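Local structure of CurD (Moorea producens 3L, 5KP7) at residues S140-L145 / E357-V362; R253-R258 / E266-L271; G283-M288 / A302-R307; L312-Q317 / T333-D338. The protein probably acts as a hydroxymethylglutaryl-CoA synthase of the thiolase-like superfamily, and binds 4'-phosphopantetheine. The protein carries 3 engineered substitutions. All blocks are in the same frame, centred on the assembly; numbering follows the deposited sequence.

Contact 1: S140-L145 / E357-V362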
loop_
_atom_site.group_PDB
_atom_site.type_symbol
_atom_site.label_atom_id
_atom_site.label_comp_id
_atom_site.label_asym_id
_atom_site.label_seq_id
_atom_site.Cartn_x
_atom_site.Cartn_y
_atom_site.Cartn_z
ATOM N N SER A 140 6.557 -5.530 -3.917
ATOM C CA SER A 140 6.380 -6.410 -5.071
ATOM C C SER A 140 5.930 -5.650 -6.319
ATOM O O SER A 140 6.429 -5.893 -7.416
ATOM C CB SER A 140 5.383 -7.515 -4.717
ATOM O OG SER A 140 4.079 -6.994 -4.474
ATOM N N GLY A 141 4.945 -4.764 -6.172
ATOM C CA GLY A 141 4.443 -4.040 -7.338
ATOM C C GLY A 141 5.500 -3.205 -8.040
ATOM O O GLY A 141 5.681 -3.244 -9.272
ATOM N N THR A 142 6.216 -2.410 -7.252
ATOM C CA THR A 142 7.295 -1.619 -7.790
ATOM C C THR A 142 8.365 -2.495 -8.465
ATOM O O THR A 142 8.830 -2.164 -9.558
ATOM C CB THR A 142 7.894 -0.709 -6.703
ATOM O OG1 THR A 142 6.895 0.265 -6.358
ATOM C CG2 THR A 142 9.158 -0.028 -7.171
ATOM N N ALA A 143 8.769 -3.570 -7.825
ATOM C CA ALA A 143 9.731 -4.473 -8.440
ATOM C C ALA A 143 9.244 -4.967 -9.817
ATOM O O ALA A 143 10.008 -4.972 -10.806
ATOM C CB ALA A 143 10.042 -5.622 -7.506
ATOM N N GLY A 144 7.977 -5.378 -9.907
ATOM C CA GLY A 144 7.395 -5.807 -11.179
ATOM C C GLY A 144 7.394 -4.713 -12.224
ATOM O O GLY A 144 7.750 -4.938 -13.404
ATOM N N LEU A 145 7.013 -3.503 -11.808
ATOM C CA LEU A 145 7.013 -2.385 -12.727
ATOM C C LEU A 145 8.425 -2.102 -13.259
ATOM O O LEU A 145 8.614 -1.871 -14.445
ATOM C CB LEU A 145 6.448 -1.134 -12.048
ATOM C CG LEU A 145 6.505 0.177 -12.847
ATOM C CD1 LEU A 145 5.834 0.116 -14.220
ATOM C CD2 LEU A 145 5.926 1.306 -11.999
ATOM N N GLU A 357 12.136 1.763 -2.624
ATOM C CA GLU A 357 12.577 2.464 -3.809
ATOM C C GLU A 357 11.859 3.778 -3.960
ATOM O O GLU A 357 10.658 3.862 -3.712
ATOM C CB GLU A 357 12.372 1.597 -5.059
ATOM C CG GLU A 357 12.922 2.170 -6.344
ATOM C CD GLU A 357 13.190 1.151 -7.443
ATOM O OE1 GLU A 357 13.413 1.604 -8.583
ATOM O OE2 GLU A 357 13.261 -0.080 -7.181
ATOM N N PHE A 358 12.608 4.802 -4.363
ATOM C CA PHE A 358 12.051 6.101 -4.743
ATOM C C PHE A 358 12.308 6.315 -6.225
ATOM O O PHE A 358 13.428 6.089 -6.718
ATOM C CB PHE A 358 12.674 7.231 -3.922
ATOM C CG PHE A 358 12.022 8.580 -4.155
ATOM C CD1 PHE A 358 12.365 9.380 -5.253
ATOM C CD2 PHE A 358 11.029 9.033 -3.302
ATOM C CE1 PHE A 358 11.734 10.608 -5.481
ATOM C CE2 PHE A 358 10.384 10.241 -3.533
ATOM C CZ PHE A 358 10.753 11.034 -4.602
ATOM N N TYR A 359 11.261 6.712 -6.956
ATOM C CA TYR A 359 11.356 6.879 -8.400
ATOM C C TYR A 359 10.353 7.922 -8.855
ATOM O O TYR A 359 9.659 8.462 -8.019
ATOM C CB TYR A 359 11.160 5.549 -9.114
ATOM C CG TYR A 359 9.877 4.777 -8.851
ATOM C CD1 TYR A 359 9.662 4.103 -7.662
ATOM C CD2 TYR A 359 8.945 4.607 -9.854
ATOM C CE1 TYR A 359 8.513 3.331 -7.448
ATOM C CE2 TYR A 359 7.795 3.816 -9.657
ATOM C CZ TYR A 359 7.608 3.162 -8.463
ATOM O OH TYR A 359 6.484 2.352 -8.298
ATOM N N SER A 360 10.309 8.237 -10.152
ATOM C CA SER A 360 9.458 9.384 -10.572
ATOM C C SER A 360 9.035 9.308 -12.016
ATOM O O SER A 360 9.610 8.554 -12.803
ATOM C CB SER A 360 10.186 10.710 -10.291
ATOM O OG SER A 360 11.396 10.824 -11.044
ATOM N N GLY A 361 8.002 10.066 -12.353
ATOM C CA GLY A 361 7.582 10.200 -13.735
ATOM C C GLY A 361 6.643 11.371 -13.912
ATOM O O GLY A 361 6.368 12.091 -12.948
ATOM N N VAL A 362 6.129 11.510 -15.131
ATOM C CA VAL A 362 5.320 12.658 -15.530
ATOM C C VAL A 362 3.969 12.229 -16.079
ATOM O O VAL A 362 3.871 11.227 -16.807
ATOM C CB VAL A 362 6.079 13.494 -16.581
ATOM C CG1 VAL A 362 5.212 14.605 -17.181
ATOM C CG2 VAL A 362 7.350 14.062 -15.972
#
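Thr142, on the first turn of helix 140-154, meets Tyr359 of strand 355-363, and the meeting is a clear example of how a single hydroxyl pair can tie a helix to the sheet beneath it. The two side chains reach out from opposite directions, and Thr142 OG1 lies 2.9 Å from Tyr359 OH in a hydrogen bond that either hydroxyl could donate. The threonine then uses its second branch on the ring itself. With OG1 beside the backbone N (chi1 -67°), Thr142 CG2 falls anti to that nitrogen and stands 3.4 Å from Tyr359 CE1, so that one residue holds both the phenol oxygen and the neighbouring ring carbon. Leu145, one turn on, takes the other flank: its CD2 is 3.9 Å from Tyr359 CE2, and its side chain slants across that of the tyrosine. The phenol end is thereby held between a methyl near CE1 and another near CE2. Glu357 touches the helix lightly, with OE2 4.1 Å from Thr142 CG2; the same oxygen is hydrogen-bonded to Tyr139. The axes of the short segments run 10.3 Å apart at 51°. In this thiolase-like fold the contact is wholly buried: Leu326 and Phe327 of helix 325-336 pack against Thr142, Leu145 and Tyr359, while strands 208-219 and 343-351 flank strand 355-363 within the mixed sheet.

Contact 2: R253-R258 / E266-L271; sequences RHYQNR and ESFDYL. With SO4 (sulfate ion), chain D.
Tyr255 and Phe268 meet across the link between helix 237-258 and strand 270-273, the edge strand of the chain's large mixed sheet, and illustrate how an aromatic pair can close a helix-loop-strand connection in an alpha/beta fold. Followed outward, Tyr255 shows a different neighbour at each step. CG lies anti to the backbone N (chi1 176°), which carries the ring off the helix and toward the loop. CB and the CD2 flank of the ring lie against Phe358, whose ring makes an edge-to-face pair with that of Tyr255. On the other flank Tyr255 CE1 is 3.8 Å from Phe268 CZ and lies in the plane of the phenylalanine ring, at its edge. The Tyr255 and Phe268 planes are turned 55° to one another with centroids 6.0 Å apart, so the pair is oblique. Val262, in the intervening loop, packs against both rings. At the tip the phenol oxygen gathers three neighbours: Tyr255 OH sits at the edge of Phe268, close to that ring's plane, with Phe268 CE1 3.7 Å away; it is hydrogen-bonded to Ser360 OG; and it donates a bond to a sulfate ion, probably taken up from the crystallisation liquor. That last bond, Tyr255 OH to sulfate O1, measures 3.0 Å, with O1 at the tyrosine's edge near the ring plane.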
loop_
_atom_site.group_PDB
_atom_site.type_symbol
_atom_site.label_atom_id
_atom_site.label_comp_id
_atom_site.label_asym_id
_atom_site.label_seq_id
_atom_site.Cartn_x
_atom_site.Cartn_y
_atom_site.Cartn_z
ATOM N N ARG A 253 17.651 9.614 -0.594
ATOM C CA ARG A 253 19.051 10.083 -0.657
ATOM C C ARG A 253 19.760 9.460 -1.849
ATOM O O ARG A 253 20.504 10.134 -2.545
ATOM C CB ARG A 253 19.818 9.771 0.626
ATOM C CG ARG A 253 21.290 10.196 0.531
ATOM C CD ARG A 253 22.049 10.213 1.850
ATOM N NE ARG A 253 21.382 11.066 2.838
ATOM C CZ ARG A 253 20.784 10.641 3.960
ATOM N NH1 ARG A 253 20.760 9.360 4.305
ATOM N NH2 ARG A 253 20.216 11.531 4.765
ATOM N N HIS A 254 19.522 8.167 -2.082
ATOM C CA HIS A 254 20.133 7.461 -3.210
ATOM C C HIS A 254 19.672 8.073 -4.541
ATOM O O HIS A 254 20.481 8.316 -5.451
ATOM C CB HIS A 254 19.816 5.961 -3.108
ATOM C CG HIS A 254 20.603 5.097 -4.037
ATOM N ND1 HIS A 254 20.092 3.949 -4.600
ATOM C CD2 HIS A 254 21.862 5.214 -4.513
ATOM C CE1 HIS A 254 21.003 3.379 -5.356
ATOM N NE2 HIS A 254 22.093 4.134 -5.326
ATOM N N TYR A 255 18.380 8.381 -4.635
ATOM C CA TYR A 255 17.852 9.052 -5.820
ATOM C C TYR A 255 18.521 10.437 -5.995
ATOM O O TYR A 255 18.955 10.792 -7.100
ATOM C CB TYR A 255 16.341 9.156 -5.690
ATOM C CG TYR A 255 15.600 9.901 -6.771
ATOM C CD1 TYR A 255 15.613 11.290 -6.808
ATOM C CD2 TYR A 255 14.801 9.219 -7.705
ATOM C CE1 TYR A 255 14.900 11.991 -7.773
ATOM C CE2 TYR A 255 14.076 9.906 -8.661
ATOM C CZ TYR A 255 14.121 11.299 -8.692
ATOM O OH TYR A 255 13.403 12.007 -9.640
ATOM N N GLN A 256 18.606 11.184 -4.905
ATOM C CA GLN A 256 19.216 12.527 -4.917
ATOM C C GLN A 256 20.669 12.474 -5.387
ATOM O O GLN A 256 21.114 13.343 -6.172
ATOM C CB GLN A 256 19.076 13.159 -3.527
ATOM C CG GLN A 256 19.587 14.574 -3.401
ATOM C CD GLN A 256 19.659 15.018 -1.954
ATOM O OE1 GLN A 256 18.661 15.410 -1.350
ATOM N NE2 GLN A 256 20.857 14.916 -1.377
ATOM N N ASN A 257 21.397 11.453 -4.940
ATOM C CA ASN A 257 22.766 11.220 -5.397
ATOM C C ASN A 257 22.866 10.981 -6.902
ATOM O O ASN A 257 23.841 11.397 -7.522
ATOM C CB ASN A 257 23.436 10.064 -4.622
ATOM C CG ASN A 257 23.702 10.405 -3.161
ATOM O OD1 ASN A 257 23.674 11.566 -2.745
ATOM N ND2 ASN A 257 23.967 9.385 -2.378
ATOM N N ARG A 258 21.841 10.382 -7.486
ATOM C CA ARG A 258 21.796 10.095 -8.910
ATOM C C ARG A 258 21.165 11.160 -9.785
ATOM O O ARG A 258 21.407 11.156 -10.975
ATOM C CB ARG A 258 21.057 8.794 -9.141
ATOM C CG ARG A 258 21.852 7.631 -8.607
ATOM C CD ARG A 258 21.085 6.354 -8.636
ATOM N NE ARG A 258 22.002 5.220 -8.715
ATOM C CZ ARG A 258 21.619 3.947 -8.728
ATOM N NH1 ARG A 258 20.331 3.634 -8.612
ATOM N NH2 ARG A 258 22.535 2.987 -8.842
ATOM N N GLU A 266 10.594 21.362 -4.698
ATOM C CA GLU A 266 10.468 22.002 -6.011
ATOM C C GLU A 266 10.367 21.063 -7.199
ATOM O O GLU A 266 9.771 21.434 -8.197
ATOM C CB GLU A 266 11.624 22.996 -6.256
ATOM C CG GLU A 266 11.695 24.107 -5.231
ATOM C CD GLU A 266 10.407 24.906 -5.164
ATOM O OE1 GLU A 266 9.947 25.407 -6.225
ATOM O OE2 GLU A 266 9.839 25.045 -4.055
ATOM N N SER A 267 10.939 19.861 -7.115
ATOM C CA SER A 267 10.993 18.981 -8.272
ATOM C C SER A 267 9.768 18.113 -8.447
ATOM O O SER A 267 9.603 17.524 -9.500
ATOM C CB SER A 267 12.228 18.084 -8.192
ATOM O OG SER A 267 13.383 18.913 -8.141
ATOM N N PHE A 268 8.943 17.979 -7.410
ATOM C CA PHE A 268 7.808 17.055 -7.437
ATOM C C PHE A 268 6.544 17.850 -7.192
ATOM O O PHE A 268 6.384 18.462 -6.145
ATOM C CB PHE A 268 7.975 15.938 -6.392
ATOM C CG PHE A 268 9.275 15.224 -6.523
ATOM C CD1 PHE A 268 9.480 14.342 -7.565
ATOM C CD2 PHE A 268 10.324 15.497 -5.651
ATOM C CE1 PHE A 268 10.692 13.707 -7.724
ATOM C CE2 PHE A 268 11.547 14.882 -5.816
ATOM C CZ PHE A 268 11.732 13.973 -6.850
ATOM N N ASP A 269 5.666 17.857 -8.176
ATOM C CA ASP A 269 4.333 18.467 -8.016
ATOM C C ASP A 269 3.439 17.719 -7.063
ATOM O O ASP A 269 2.631 18.341 -6.343
ATOM C CB ASP A 269 3.671 18.593 -9.370
ATOM C CG ASP A 269 4.468 19.462 -10.293
ATOM O OD1 ASP A 269 4.572 20.667 -10.004
ATOM O OD2 ASP A 269 5.049 18.952 -11.263
ATOM N N TYR A 270 3.563 16.387 -7.061
ATOM C CA TYR A 270 2.838 15.515 -6.136
ATOM C C TYR A 270 3.779 14.426 -5.636
ATOM O O TYR A 270 4.803 14.149 -6.280
ATOM C CB TYR A 270 1.633 14.871 -6.826
ATOM C CG TYR A 270 0.638 15.905 -7.278
ATOM C CD1 TYR A 270 -0.230 16.496 -6.373
ATOM C CD2 TYR A 270 0.633 16.343 -8.583
ATOM C CE1 TYR A 270 -1.110 17.484 -6.771
ATOM C CE2 TYR A 270 -0.251 17.339 -9.003
ATOM C CZ TYR A 270 -1.116 17.912 -8.097
ATOM O OH TYR A 270 -1.972 18.941 -8.482
ATOM N N LEU A 271 3.423 13.839 -4.501
ATOM C CA LEU A 271 4.126 12.690 -3.927
ATOM C C LEU A 271 3.126 11.606 -3.596
ATOM O O LEU A 271 2.111 11.872 -2.947
ATOM C CB LEU A 271 4.862 13.114 -2.660
ATOM C CG LEU A 271 5.970 14.143 -2.852
ATOM C CD1 LEU A 271 6.336 14.738 -1.508
ATOM C CD2 LEU A 271 7.190 13.558 -3.549
HETATM S S SO4 D . 13.831 15.454 -12.207
HETATM O O1 SO4 D . 13.586 14.622 -11.008
HETATM O O2 SO4 D . 13.698 14.626 -13.433
HETATM O O3 SO4 D . 15.195 16.025 -12.150
HETATM O O4 SO4 D . 12.852 16.563 -12.231
#

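Contact 3: G283-M288 / A302-R307; sequences GAHRNM and ADFQRR
His285 of helix 278-293 points its imidazole at Asp303 of helix 297-307, a histidine-carboxylate hydrogen bond that shows how a buried polar pair is built up in shells. In the first shell, His285 NE2 donates to Asp303 OD2 over 2.7 Å with an N-H...O angle of 154°. The oxygen lies exactly in the ring plane and offers its anti lone pair, and ring and carboxylate are nearly coplanar, 15° apart. The CE1-ND1 side of the imidazole lies against Phe304: His285 CE1 is 3.4 Å from the backbone N of Phe304, and His285 ND1 is 3.8 Å from Phe304 CB. The second shell fixes the carboxylate. Arg307 takes it side-on from the syn side, Arg307 NE to Asp303 OD1 at 2.9 Å and Arg307 NH1 to Asp303 OD2 also at 2.9 Å, while Arg306 NH1 adds a salt bridge to OD1 at 2.8 Å. Asp303 OD2 thus accepts from both His285 and Arg307, and the two arginines would probably keep the aspartate ionised. Further out, Arg307 NH2 is held by the carbonyl oxygens of Tyr264 and Phe268. The two short helical segments pass 10.4 Å apart at 123°. Arg286, on the same helix as His285, forms a salt bridge to an acidic residue of the other subunit, Met288 leans on helix 237-258, Phe304 packs on helix 309-318, and the backbone of Arg307 bonds to strand 270-273.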
loop_
_atom_site.group_PDB
_atom_site.type_symbol
_atom_site.label_atom_id
_atom_site.label_comp_id
_atom_site.label_asym_id
_atom_site.label_seq_id
_atom_site.Cartn_x
_atom_site.Cartn_y
_atom_site.Cartn_z
ATOM N N GLY A 283 2.903 11.643 8.637
ATOM C CA GLY A 283 4.120 11.656 9.463
ATOM C C GLY A 283 5.435 11.539 8.699
ATOM O O GLY A 283 6.397 12.241 9.000
ATOM N N ALA A 284 5.474 10.655 7.705
ATOM C CA ALA A 284 6.659 10.506 6.855
ATOM C C ALA A 284 6.984 11.767 6.049
ATOM O O ALA A 284 8.132 12.218 6.008
ATOM C CB ALA A 284 6.513 9.296 5.939
ATOM N N HIS A 285 5.957 12.351 5.441
ATOM C CA HIS A 285 6.122 13.570 4.669
ATOM C C HIS A 285 6.634 14.693 5.590
ATOM O O HIS A 285 7.524 15.444 5.196
ATOM C CB HIS A 285 4.787 13.960 4.010
ATOM C CG HIS A 285 4.765 15.339 3.438
ATOM N ND1 HIS A 285 4.218 16.400 4.120
ATOM C CD2 HIS A 285 5.219 15.838 2.267
ATOM C CE1 HIS A 285 4.340 17.498 3.401
ATOM N NE2 HIS A 285 4.940 17.184 2.271
ATOM N N ARG A 286 6.079 14.783 6.791
ATOM C CA ARG A 286 6.499 15.801 7.760
ATOM C C ARG A 286 7.978 15.605 8.116
ATOM O O ARG A 286 8.764 16.561 8.105
ATOM C CB ARG A 286 5.633 15.727 9.008
ATOM C CG ARG A 286 6.040 16.665 10.158
ATOM C CD ARG A 286 5.552 16.082 11.482
ATOM N NE ARG A 286 4.130 15.991 11.470
ATOM C CZ ARG A 286 3.353 14.976 11.847
ATOM N NH1 ARG A 286 3.784 13.864 12.431
ATOM N NH2 ARG A 286 2.050 15.149 11.679
ATOM N N ASN A 287 8.368 14.355 8.372
ATOM C CA ASN A 287 9.765 14.061 8.708
ATOM C C ASN A 287 10.713 14.447 7.566
ATOM O O ASN A 287 11.761 15.075 7.779
ATOM C CB ASN A 287 9.903 12.580 9.069
ATOM C CG ASN A 287 11.286 12.222 9.576
ATOM O OD1 ASN A 287 11.916 11.287 9.069
ATOM N ND2 ASN A 287 11.739 12.918 10.595
ATOM N N MET A 288 10.337 14.090 6.344
ATOM C CA MET A 288 11.132 14.466 5.186
ATOM C C MET A 288 11.259 15.985 4.994
ATOM O O MET A 288 12.358 16.496 4.741
ATOM C CB MET A 288 10.560 13.853 3.910
ATOM C CG MET A 288 10.599 12.319 3.879
ATOM S SD MET A 288 12.246 11.651 3.579
ATOM C CE MET A 288 12.357 11.926 1.819
ATOM N N ALA A 302 0.424 22.736 4.854
ATOM C CA ALA A 302 -0.064 23.222 3.552
ATOM C C ALA A 302 0.502 22.378 2.408
ATOM O O ALA A 302 -0.211 22.039 1.469
ATOM C CB ALA A 302 0.289 24.690 3.349
ATOM N N ASP A 303 1.795 22.034 2.510
ATOM C CA ASP A 303 2.447 21.224 1.504
ATOM C C ASP A 303 1.842 19.820 1.465
ATOM O O ASP A 303 1.635 19.266 0.360
ATOM C CB ASP A 303 3.967 21.158 1.762
ATOM C CG ASP A 303 4.713 20.516 0.616
ATOM O OD1 ASP A 303 4.804 21.132 -0.488
ATOM O OD2 ASP A 303 5.175 19.379 0.782
ATOM N N PHE A 304 1.545 19.255 2.645
ATOM C CA PHE A 304 0.866 17.964 2.731
ATOM C C PHE A 304 -0.473 17.983 1.968
ATOM O O PHE A 304 -0.765 17.094 1.150
ATOM C CB PHE A 304 0.647 17.550 4.180
ATOM C CG PHE A 304 -0.187 16.329 4.327
ATOM C CD1 PHE A 304 0.352 15.082 4.078
ATOM C CD2 PHE A 304 -1.530 16.423 4.667
ATOM C CE1 PHE A 304 -0.427 13.938 4.192
ATOM C CE2 PHE A 304 -2.318 15.282 4.776
ATOM C CZ PHE A 304 -1.769 14.039 4.542
ATOM N N GLN A 305 -1.290 18.996 2.234
ATOM C CA GLN A 305 -2.601 19.038 1.588
ATOM C C GLN A 305 -2.485 19.174 0.080
ATOM O O GLN A 305 -3.248 18.566 -0.663
ATOM C CB GLN A 305 -3.488 20.147 2.157
ATOM C CG GLN A 305 -4.946 19.986 1.748
ATOM C CD GLN A 305 -5.856 21.011 2.368
ATOM O OE1 GLN A 305 -6.410 20.786 3.434
ATOM N NE2 GLN A 305 -5.989 22.191 1.724
ATOM N N ARG A 306 -1.529 19.978 -0.373
ATOM C CA ARG A 306 -1.354 20.239 -1.802
ATOM C C ARG A 306 -0.805 19.025 -2.543
ATOM O O ARG A 306 -1.305 18.692 -3.607
ATOM C CB ARG A 306 -0.408 21.418 -2.010
ATOM C CG ARG A 306 -0.188 21.791 -3.470
ATOM C CD ARG A 306 0.601 23.082 -3.649
ATOM N NE ARG A 306 1.911 23.001 -2.990
ATOM C CZ ARG A 306 3.073 22.668 -3.557
ATOM N NH1 ARG A 306 4.170 22.671 -2.793
ATOM N NH2 ARG A 306 3.177 22.353 -4.851
ATOM N N ARG A 307 0.231 18.396 -1.989
ATOM C CA ARG A 307 1.024 17.422 -2.733
ATOM C C ARG A 307 0.763 15.956 -2.383
ATOM O O ARG A 307 1.073 15.087 -3.176
ATOM C CB ARG A 307 2.518 17.700 -2.598
ATOM C CG ARG A 307 2.955 19.070 -3.128
ATOM C CD ARG A 307 4.427 19.086 -3.519
ATOM N NE ARG A 307 5.271 18.972 -2.337
ATOM C CZ ARG A 307 6.496 18.435 -2.290
ATOM N NH1 ARG A 307 7.145 18.426 -1.140
ATOM N NH2 ARG A 307 7.097 17.962 -3.377
#

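Contact 4: L312-Q317 / T333-D338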
loop_
_atom_site.group_PDB
_atom_site.type_symbol
_atom_site.label_atom_id
_atom_site.label_comp_id
_atom_site.label_asym_id
_atom_site.label_seq_id
_atom_site.Cartn_x
_atom_site.Cartn_y
_atom_site.Cartn_z
ATOM N N LEU A 312 -4.024 10.174 -1.230
ATOM C CA LEU A 312 -4.672 9.425 -0.148
ATOM C C LEU A 312 -6.153 9.146 -0.357
ATOM O O LEU A 312 -6.708 8.291 0.294
ATOM C CB LEU A 312 -4.462 10.129 1.197
ATOM C CG LEU A 312 -2.980 10.240 1.581
ATOM C CD1 LEU A 312 -2.850 11.025 2.871
ATOM C CD2 LEU A 312 -2.319 8.877 1.733
ATOM N N VAL A 313 -6.806 9.881 -1.246
ATOM C CA VAL A 313 -8.247 9.813 -1.383
ATOM C C VAL A 313 -8.725 8.372 -1.627
ATOM O O VAL A 313 -9.606 7.905 -0.908
ATOM C CB VAL A 313 -8.752 10.759 -2.494
ATOM C CG1 VAL A 313 -10.232 10.546 -2.791
ATOM C CG2 VAL A 313 -8.490 12.209 -2.095
ATOM N N TYR A 314 -8.211 7.711 -2.655
ATOM C CA TYR A 314 -8.670 6.342 -2.929
ATOM C C TYR A 314 -8.128 5.342 -1.912
ATOM O O TYR A 314 -8.812 4.377 -1.572
ATOM C CB TYR A 314 -8.314 5.873 -4.331
ATOM C CG TYR A 314 -8.964 6.647 -5.445
ATOM C CD1 TYR A 314 -10.158 7.342 -5.255
ATOM C CD2 TYR A 314 -8.374 6.686 -6.692
ATOM C CE1 TYR A 314 -10.739 8.050 -6.300
ATOM C CE2 TYR A 314 -8.940 7.383 -7.736
ATOM C CZ TYR A 314 -10.133 8.049 -7.543
ATOM O OH TYR A 314 -10.734 8.780 -8.563
ATOM N N CYS A 315 -6.937 5.594 -1.397
ATOM C CA CYS A 315 -6.357 4.722 -0.365
ATOM C C CYS A 315 -7.272 4.622 0.855
ATOM O O CYS A 315 -7.438 3.524 1.411
ATOM C CB CYS A 315 -4.951 5.219 0.016
ATOM S SG CYS A 315 -3.753 5.025 -1.309
ATOM N N GLN A 316 -7.900 5.736 1.233
ATOM C CA GLN A 316 -8.822 5.788 2.382
ATOM C C GLN A 316 -10.082 4.967 2.197
ATOM O O GLN A 316 -10.788 4.750 3.177
ATOM C CB GLN A 316 -9.296 7.222 2.671
ATOM C CG GLN A 316 -8.216 8.119 3.163
ATOM C CD GLN A 316 -8.776 9.512 3.463
ATOM O OE1 GLN A 316 -9.417 10.167 2.610
ATOM N NE2 GLN A 316 -8.586 9.951 4.679
ATOM N N GLN A 317 -10.409 4.639 0.944
ATOM C CA GLN A 317 -11.607 3.897 0.591
ATOM C C GLN A 317 -11.385 2.387 0.454
ATOM O O GLN A 317 -12.339 1.625 0.394
ATOM C CB GLN A 317 -12.176 4.450 -0.719
ATOM C CG GLN A 317 -12.679 5.875 -0.543
ATOM C CD GLN A 317 -13.230 6.419 -1.836
ATOM O OE1 GLN A 317 -14.276 5.963 -2.315
ATOM N NE2 GLN A 317 -12.530 7.371 -2.428
ATOM N N THR A 333 -3.740 10.277 -7.050
ATOM C CA THR A 333 -3.080 11.547 -7.333
ATOM C C THR A 333 -3.529 12.123 -8.697
ATOM O O THR A 333 -3.850 13.303 -8.815
ATOM C CB THR A 333 -1.567 11.358 -7.313
ATOM O OG1 THR A 333 -1.129 11.090 -5.968
ATOM C CG2 THR A 333 -0.854 12.592 -7.817
ATOM N N ILE A 334 -3.546 11.268 -9.716
ATOM C CA ILE A 334 -3.908 11.700 -11.073
ATOM C C ILE A 334 -5.352 12.199 -11.123
ATOM O O ILE A 334 -5.628 13.292 -11.651
ATOM C CB ILE A 334 -3.685 10.579 -12.107
ATOM C CG1 ILE A 334 -2.189 10.282 -12.188
ATOM C CG2 ILE A 334 -4.222 10.989 -13.492
ATOM C CD1 ILE A 334 -1.836 9.029 -12.922
ATOM N N ASP A 335 -6.279 11.423 -10.563
ATOM C CA ASP A 335 -7.690 11.821 -10.571
ATOM C C ASP A 335 -8.015 13.046 -9.720
ATOM O O ASP A 335 -8.870 13.874 -10.096
ATOM C CB ASP A 335 -8.573 10.666 -10.116
ATOM C CG ASP A 335 -8.820 9.657 -11.202
ATOM O OD1 ASP A 335 -8.331 9.816 -12.356
ATOM O OD2 ASP A 335 -9.477 8.657 -10.865
ATOM N N ASN A 336 -7.339 13.170 -8.580
ATOM C CA ASN A 336 -7.703 14.184 -7.593
ATOM C C ASN A 336 -6.831 15.436 -7.567
ATOM O O ASN A 336 -7.237 16.446 -6.987
ATOM C CB ASN A 336 -7.770 13.519 -6.211
ATOM C CG ASN A 336 -8.876 12.497 -6.146
ATOM O OD1 ASN A 336 -10.054 12.853 -6.180
ATOM N ND2 ASN A 336 -8.519 11.240 -6.099
ATOM N N GLY A 337 -5.689 15.397 -8.234
ATOM C CA GLY A 337 -4.801 16.541 -8.369
ATOM C C GLY A 337 -5.077 17.340 -9.634
ATOM O O GLY A 337 -6.022 17.054 -10.365
ATOM N N ASP A 338 -4.247 18.345 -9.905
ATOM C CA ASP A 338 -4.432 19.251 -11.041
ATOM C C ASP A 338 -3.379 18.957 -12.094
ATOM O O ASP A 338 -2.166 19.030 -11.790
ATOM C CB ASP A 338 -4.279 20.698 -10.579
ATOM C CG ASP A 338 -4.621 21.680 -11.671
ATOM O OD1 ASP A 338 -3.858 21.768 -12.649
ATOM O OD2 ASP A 338 -5.638 22.384 -11.538
#
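Asn336, at the last turn of helix 325-336, and Tyr314, on helix 309-318, bury the most surface here, and together with Asp335 they exemplify how one tyrosine can meet two polar side chains, one over a ring face and one at its hydroxyl. The amide of Asn336 comes over a face. Its ND2 stands 3.8 Å above the Tyr314 ring plane, displaced toward the rim, with amide and ring planes 72° apart. The same nitrogen is hydrogen-bonded to Ser332 O, one turn back on its own helix, which helps fix an amide that borders both the ring and Val313; Val313 CB is 3.6 Å from Asn336 ND2. Asp335 comes instead to the edge. Its OD2 accepts from Tyr314 OH over a short 2.6 Å, using the lone pair that points away from the other carboxylate oxygen, and lies in the plane of the ring. The carboxylate plane is turned 84° to the ring, and the side chains themselves also cross at about a right angle. CG of Tyr314 lies beside the backbone N (chi1 -64°), which swings the phenol across to the neighbouring helix. The backbone N of Tyr314 has no bond to the preceding helical turn and pairs with Ser332 OG instead, so helix 325-336 holds the tyrosine at both ends. Helix 376-381 packs on the ring as well. In chemical terms, the phenol donates to Asp335 OD2, which is consistent with an ionised carboxylate where the C-terminal end of helix 325-336 lies beside helix 309-318.

Contacts 2, 3 and 4 all fall within the long loop of chain that contact 1 closes, and each touches at least one other through side-chain or backbone atoms. Contacts 1 and 2, 13 Å apart at their centres, share the Ser360 OG to Tyr255 OH pair at 2.7 Å. Contact 2 joins contact 3 through strand 270-273, where Leu271 N lies 3.0 Å from Arg307 O. It also reaches contact 4 through Tyr270 OH, 2.7 Å from Asp338 N. Contacts 3 and 4 meet where Phe304 CZ is 3.6 Å from Leu312 CD1. None belongs to the phosphopantetheine pocket; the His285 side chain is about 14 Å from that bound group.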